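Local coordinates for protein beta-xylanase (Caldicellulosiruptor kristjanssonii, PDB 7NWN) that is a calcium-bearing family 9 carbohydrate-binding module of a hyperthermostable xylanase-glucuronoyl esterase and probably helps hold the enzyme on its polysaccharide substrate, at residues 97-100 and 101-105; 116-119 and 120-124. All coordinates share one frame; numbering follows the deposited sequence.

Contact 1. Residues 97-100 and 101-105; sequences FLDE and NFDRA. With CA (calcium ion), chain S.
The calcium-binding loop that leaves the end of strand 93-99 is drawn together by Asp99 and Asp103, whose carboxylates meet at one calcium ion. Asp99 OD1 lies 2.2 Å from the ion and Asp103 OD2 2.4 Å; water 1 adds a ligand at 2.5 Å, and Asp111 at the end of the loop and Asp112 at the start of strand 112-118 complete the site. Asp99 has CG anti to the backbone N (chi1 169°), which turns its carboxylate toward the backbone amides of the following loop and divides its work. Asp99 OD1 holds the metal and also accepts a weak bond from Asp103 N at 3.1 Å, while Asp99 OD2 takes Arg104 N on its syn side, close to the carboxylate plane, at 2.8 Å. The main chain closes the turn as Phe102 N donates to Asp99 O at 3.2 Å, approaching from above the carbonyl plane. In one of two modelled conformers the Arg104 guanidinium lies over the Phe102 ring, NE above its centre; its weak bonds to Phe102 O are therefore tentative. Glu100 leads away from the loop to the backbone amides of Ser153 and Lys154 and a salt bridge with Arg132. With four aspartates gathered here, the calcium probably offsets their mutual repulsion, while the Arg104 amide, helped weakly by that of Asp103, probably limits rotation of the Asp99 carboxylate that presents OD1 to it.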
loop_
_atom_site.group_PDB
_atom_site.type_symbol
_atom_site.label_atom_id
_atom_site.label_comp_id
_atom_site.label_asym_id
_atom_site.label_seq_id
_atom_site.Cartn_x
_atom_site.Cartn_y
_atom_site.Cartn_z
ATOM N N PHE A 97 -3.644 -2.029 -3.956
ATOM C CA PHE A 97 -4.245 -2.145 -5.274
ATOM C C PHE A 97 -3.697 -1.009 -6.138
ATOM O O PHE A 97 -3.607 0.114 -5.644
ATOM C CB PHE A 97 -5.754 -1.931 -5.122
ATOM C CG PHE A 97 -6.493 -2.818 -4.128
ATOM C CD1 PHE A 97 -6.412 -2.586 -2.758
ATOM C CD2 PHE A 97 -7.306 -3.858 -4.581
ATOM C CE1 PHE A 97 -7.153 -3.346 -1.859
ATOM C CE2 PHE A 97 -8.062 -4.626 -3.691
ATOM C CZ PHE A 97 -7.979 -4.364 -2.332
ATOM N N LEU A 98 -3.367 -1.305 -7.406
ATOM C CA LEU A 98 -2.888 -0.279 -8.327
ATOM C C LEU A 98 -3.513 -0.470 -9.721
ATOM O O LEU A 98 -3.523 -1.585 -10.260
ATOM C CB LEU A 98 -1.360 -0.364 -8.417
ATOM C CG LEU A 98 -0.660 0.865 -9.020
ATOM C CD1 LEU A 98 -0.801 2.088 -8.120
ATOM C CD2 LEU A 98 0.814 0.537 -9.297
ATOM N N ASP A 99 -4.037 0.632 -10.280
ATOM C CA ASP A 99 -4.472 0.693 -11.677
ATOM C C ASP A 99 -3.461 1.619 -12.359
ATOM O O ASP A 99 -3.608 2.844 -12.280
ATOM C CB ASP A 99 -5.907 1.232 -11.740
ATOM C CG ASP A 99 -6.486 1.621 -13.126
ATOM O OD1 ASP A 99 -5.896 1.273 -14.187
ATOM O OD2 ASP A 99 -7.517 2.322 -13.106
ATOM N N GLU A 100 -2.409 0.996 -12.899
ATOM C CA GLU A 100 -1.195 1.704 -13.300
ATOM C C GLU A 100 -1.476 2.587 -14.518
ATOM O O GLU A 100 -0.984 3.707 -14.572
ATOM C CB GLU A 100 -0.077 0.704 -13.613
ATOM C CG GLU A 100 1.294 1.344 -13.698
ATOM C CD GLU A 100 2.440 0.389 -13.980
ATOM O OE1 GLU A 100 2.224 -0.832 -14.034
ATOM O OE2 GLU A 100 3.556 0.871 -14.122
ATOM N N ASN A 101 -2.283 2.101 -15.476
ATOM C CA ASN A 101 -2.591 2.912 -16.656
ATOM C C ASN A 101 -3.736 3.883 -16.384
ATOM O O ASN A 101 -4.027 4.700 -17.232
ATOM C CB ASN A 101 -2.913 2.076 -17.901
ATOM C CG ASN A 101 -1.802 1.119 -18.295
ATOM O OD1 ASN A 101 -0.618 1.334 -18.019
ATOM N ND2 ASN A 101 -2.171 0.015 -18.915
ATOM N N PHE A 102 -4.394 3.810 -15.222
ATOM C CA PHE A 102 -5.547 4.656 -14.927
ATOM C C PHE A 102 -6.705 4.474 -15.929
ATOM O O PHE A 102 -7.408 5.432 -16.238
ATOM C CB PHE A 102 -5.132 6.118 -14.820
ATOM C CG PHE A 102 -6.115 6.996 -14.094
ATOM C CD1 PHE A 102 -6.655 6.623 -12.876
ATOM C CD2 PHE A 102 -6.493 8.227 -14.618
ATOM C CE1 PHE A 102 -7.565 7.439 -12.208
ATOM C CE2 PHE A 102 -7.371 9.056 -13.930
ATOM C CZ PHE A 102 -7.917 8.662 -12.730
ATOM N N ASP A 103 -6.943 3.235 -16.384
ATOM C CA ASP A 103 -8.104 2.853 -17.181
ATOM C C ASP A 103 -9.415 3.022 -16.422
ATOM O O ASP A 103 -10.418 3.385 -17.023
ATOM C CB ASP A 103 -8.092 1.381 -17.550
ATOM C CG ASP A 103 -6.787 0.978 -18.173
ATOM O OD1 ASP A 103 -6.443 1.555 -19.216
ATOM O OD2 ASP A 103 -6.127 0.109 -17.605
ATOM N N ARG A 104 -9.415 2.734 -15.114
ATOM C CA ARG A 104 -10.649 2.792 -14.339
ATOM C C ARG A 104 -11.707 1.848 -14.926
ATOM O O ARG A 104 -12.886 2.157 -14.884
ATOM C CB ARG A 104 -11.225 4.213 -14.360
ATOM C CG ARG A 104 -10.562 5.211 -13.422
ATOM C CD ARG A 104 -10.669 6.627 -13.976
ATOM N NE ARG A 104 -10.060 6.722 -15.306
ATOM C CZ ARG A 104 -10.048 7.810 -16.071
ATOM N NH1 ARG A 104 -10.614 8.925 -15.647
ATOM N NH2 ARG A 104 -9.458 7.778 -17.249
ATOM N N ALA A 105 -11.295 0.711 -15.488
ATOM C CA ALA A 105 -12.228 -0.322 -15.898
ATOM C C ALA A 105 -13.054 -0.822 -14.689
ATOM O O ALA A 105 -12.774 -0.507 -13.519
ATOM C CB ALA A 105 -11.435 -1.432 -16.543
HETATM CA CA CA S . -5.662 -0.539 -15.330
HETATM O O HOH W 1 -8.119 -0.719 -14.859
#

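Contact 2. Residues 116-119 and 120-124; sequences RVNY and NNFKT
Asn118 OD1 reaches across to the backbone of the returning chain and grips two amides: Phe122 N at 2.9 Å in a nearly straight bond (N-H...O 160°), and Asn120 N in a weak, more bent one. Phe122 N approaches from above the plane of the side-chain amide. A chi1 of 78° sets CG between the backbone N and the carbonyl carbon, folding OD1 back over the turn. Replacing Asn118 by a leucine would probably leave the amides of Phe122 and Asn120 without their side-chain acceptor, the turn then resting on its backbone bonds. The backbone of Asn118 bonds through both its O and its N: Asn118 O accepts Asn121 N at 2.8 Å, closing a type I turn, and Asn118 N donates to Phe122 O at 3.0 Å. With Asn121 in a left-handed conformation (phi 74°), this is a 3:5 hairpin, a type I turn with a G1 beta bulge, linking strands 112-118 and 123-125. Down the ladder, Val117 and Lys123 form a non-hydrogen-bonded pair and Arg116 and Thr124 a hydrogen-bonded one. Arg116, its chain bent at chi3, brings NH1 to Thr124 OG1 at 3.2 Å, near the guanidinium plane; Asp126 and Glu95 hold the rest of that group by salt bridges. Beside the turn, Val117 CG2 packs 3.5 Å from Asn121 OD1, which Thr135 also holds, and the curled Lys123 chain puts NZ 2.9 Å from Asn121 O. Tyr119 and Asn120 run side by side, the Asn120 amide next to the ring at CE2. Water 3, 2.7 Å from Tyr119 OH, also takes Asn120 ND2, and Ser83 binds that hydroxyl. In the outer shell, Gln91 and water 2 accept from Asn118 ND2, steadying the amide that presents OD1.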
loop_
_atom_site.group_PDB
_atom_site.type_symbol
_atom_site.label_atom_id
_atom_site.label_comp_id
_atom_site.label_asym_id
_atom_site.label_seq_id
_atom_site.Cartn_x
_atom_site.Cartn_y
_atom_site.Cartn_z
ATOM N N ARG A 116 -0.882 -8.405 -1.346
ATOM C CA ARG A 116 -1.201 -8.527 0.089
ATOM C C ARG A 116 0.082 -8.980 0.785
ATOM O O ARG A 116 0.839 -9.751 0.194
ATOM C CB ARG A 116 -2.293 -9.606 0.305
ATOM C CG ARG A 116 -2.783 -9.794 1.753
ATOM C CD ARG A 116 -3.819 -10.955 1.891
ATOM N NE ARG A 116 -5.052 -10.634 1.140
ATOM C CZ ARG A 116 -5.342 -11.072 -0.096
ATOM N NH1 ARG A 116 -4.541 -11.928 -0.724
ATOM N NH2 ARG A 116 -6.435 -10.632 -0.697
ATOM N N VAL A 117 0.322 -8.484 2.019
ATOM C CA VAL A 117 1.433 -8.984 2.819
ATOM C C VAL A 117 0.942 -8.991 4.266
ATOM O O VAL A 117 0.258 -8.045 4.697
ATOM C CB VAL A 117 2.722 -8.132 2.639
ATOM C CG1 VAL A 117 2.497 -6.645 2.884
ATOM C CG2 VAL A 117 3.909 -8.647 3.439
ATOM N N ASN A 118 1.194 -10.104 4.968
ATOM C CA ASN A 118 0.817 -10.187 6.375
ATOM C C ASN A 118 1.950 -9.676 7.284
ATOM O O ASN A 118 3.038 -9.367 6.810
ATOM C CB ASN A 118 0.331 -11.601 6.714
ATOM C CG ASN A 118 1.418 -12.645 6.896
ATOM O OD1 ASN A 118 2.608 -12.352 6.941
ATOM N ND2 ASN A 118 1.008 -13.899 7.055
ATOM N N TYR A 119 1.710 -9.647 8.615
ATOM C CA TYR A 119 2.647 -9.024 9.545
ATOM C C TYR A 119 3.931 -9.853 9.623
ATOM O O TYR A 119 4.912 -9.290 10.058
ATOM C CB TYR A 119 2.030 -8.830 10.947
ATOM C CG TYR A 119 1.600 -10.127 11.580
ATOM C CD1 TYR A 119 0.358 -10.688 11.287
ATOM C CD2 TYR A 119 2.481 -10.871 12.347
ATOM C CE1 TYR A 119 -0.022 -11.918 11.818
ATOM C CE2 TYR A 119 2.104 -12.089 12.908
ATOM C CZ TYR A 119 0.852 -12.627 12.634
ATOM O OH TYR A 119 0.482 -13.865 13.120
ATOM N N ASN A 120 3.934 -11.142 9.194
ATOM C CA ASN A 120 5.144 -11.979 9.125
ATOM C C ASN A 120 5.852 -11.866 7.765
ATOM O O ASN A 120 6.758 -12.669 7.465
ATOM C CB ASN A 120 4.864 -13.462 9.406
ATOM C CG ASN A 120 4.580 -13.671 10.873
ATOM O OD1 ASN A 120 5.148 -12.971 11.717
ATOM N ND2 ASN A 120 3.640 -14.549 11.170
ATOM N N ASN A 121 5.382 -10.919 6.947
ATOM C CA ASN A 121 5.991 -10.638 5.643
ATOM C C ASN A 121 5.688 -11.691 4.575
ATOM O O ASN A 121 6.405 -11.745 3.548
ATOM C CB ASN A 121 7.511 -10.485 5.705
ATOM C CG ASN A 121 7.995 -9.602 4.558
ATOM O OD1 ASN A 121 7.330 -8.626 4.217
ATOM N ND2 ASN A 121 9.164 -9.917 4.012
ATOM N N PHE A 122 4.611 -12.475 4.800
ATOM C CA PHE A 122 4.158 -13.466 3.816
ATOM C C PHE A 122 3.313 -12.735 2.772
ATOM O O PHE A 122 2.291 -12.118 3.095
ATOM C CB PHE A 122 3.336 -14.573 4.510
ATOM C CG PHE A 122 2.684 -15.538 3.547
ATOM C CD1 PHE A 122 3.453 -16.392 2.770
ATOM C CD2 PHE A 122 1.296 -15.578 3.396
ATOM C CE1 PHE A 122 2.868 -17.260 1.855
ATOM C CE2 PHE A 122 0.707 -16.465 2.499
ATOM C CZ PHE A 122 1.501 -17.290 1.718
ATOM N N LYS A 123 3.745 -12.813 1.524
ATOM C CA LYS A 123 3.098 -12.085 0.443
ATOM C C LYS A 123 2.226 -13.000 -0.419
ATOM O O LYS A 123 2.623 -14.117 -0.740
ATOM C CB LYS A 123 4.177 -11.556 -0.508
ATOM C CG LYS A 123 5.039 -10.430 0.053
ATOM C CD LYS A 123 6.368 -10.386 -0.735
ATOM C CE LYS A 123 7.411 -11.373 -0.246
ATOM N NZ LYS A 123 7.916 -11.066 1.137
ATOM N N THR A 124 1.101 -12.447 -0.904
ATOM C CA THR A 124 0.282 -13.120 -1.911
ATOM C C THR A 124 -0.078 -12.101 -3.002
ATOM O O THR A 124 -0.122 -10.889 -2.739
ATOM C CB THR A 124 -0.986 -13.753 -1.286
ATOM O OG1 THR A 124 -1.534 -12.825 -0.356
ATOM C CG2 THR A 124 -0.714 -15.051 -0.556
HETATM O O HOH W 2 2.637 -16.057 8.300
HETATM O O HOH W 3 2.388 -15.466 14.077
#

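Overall arrangement
From the N terminus, the chain first meets contact 1 as strand 93-99 ends: from Glu100 it turns out of the sheet, and contact 1 closes the first part of the long loop round its calcium. Two more aspartates, one closing the loop and one opening strand 112-118, complete the site. This strand runs back antiparallel beside 93-99 and carries the chain to contact 2, where residues 116-124 reverse again into strand 123-125. The contacts therefore lie in series, neither nesting nor crossing. Their centres are about 23 Å apart, though their nearest atoms approach to about 7 Å without touching. Together they join three consecutive strands of the mixed sheet, the metal loop and the hairpin turn lying at opposite ends of strand 112-118.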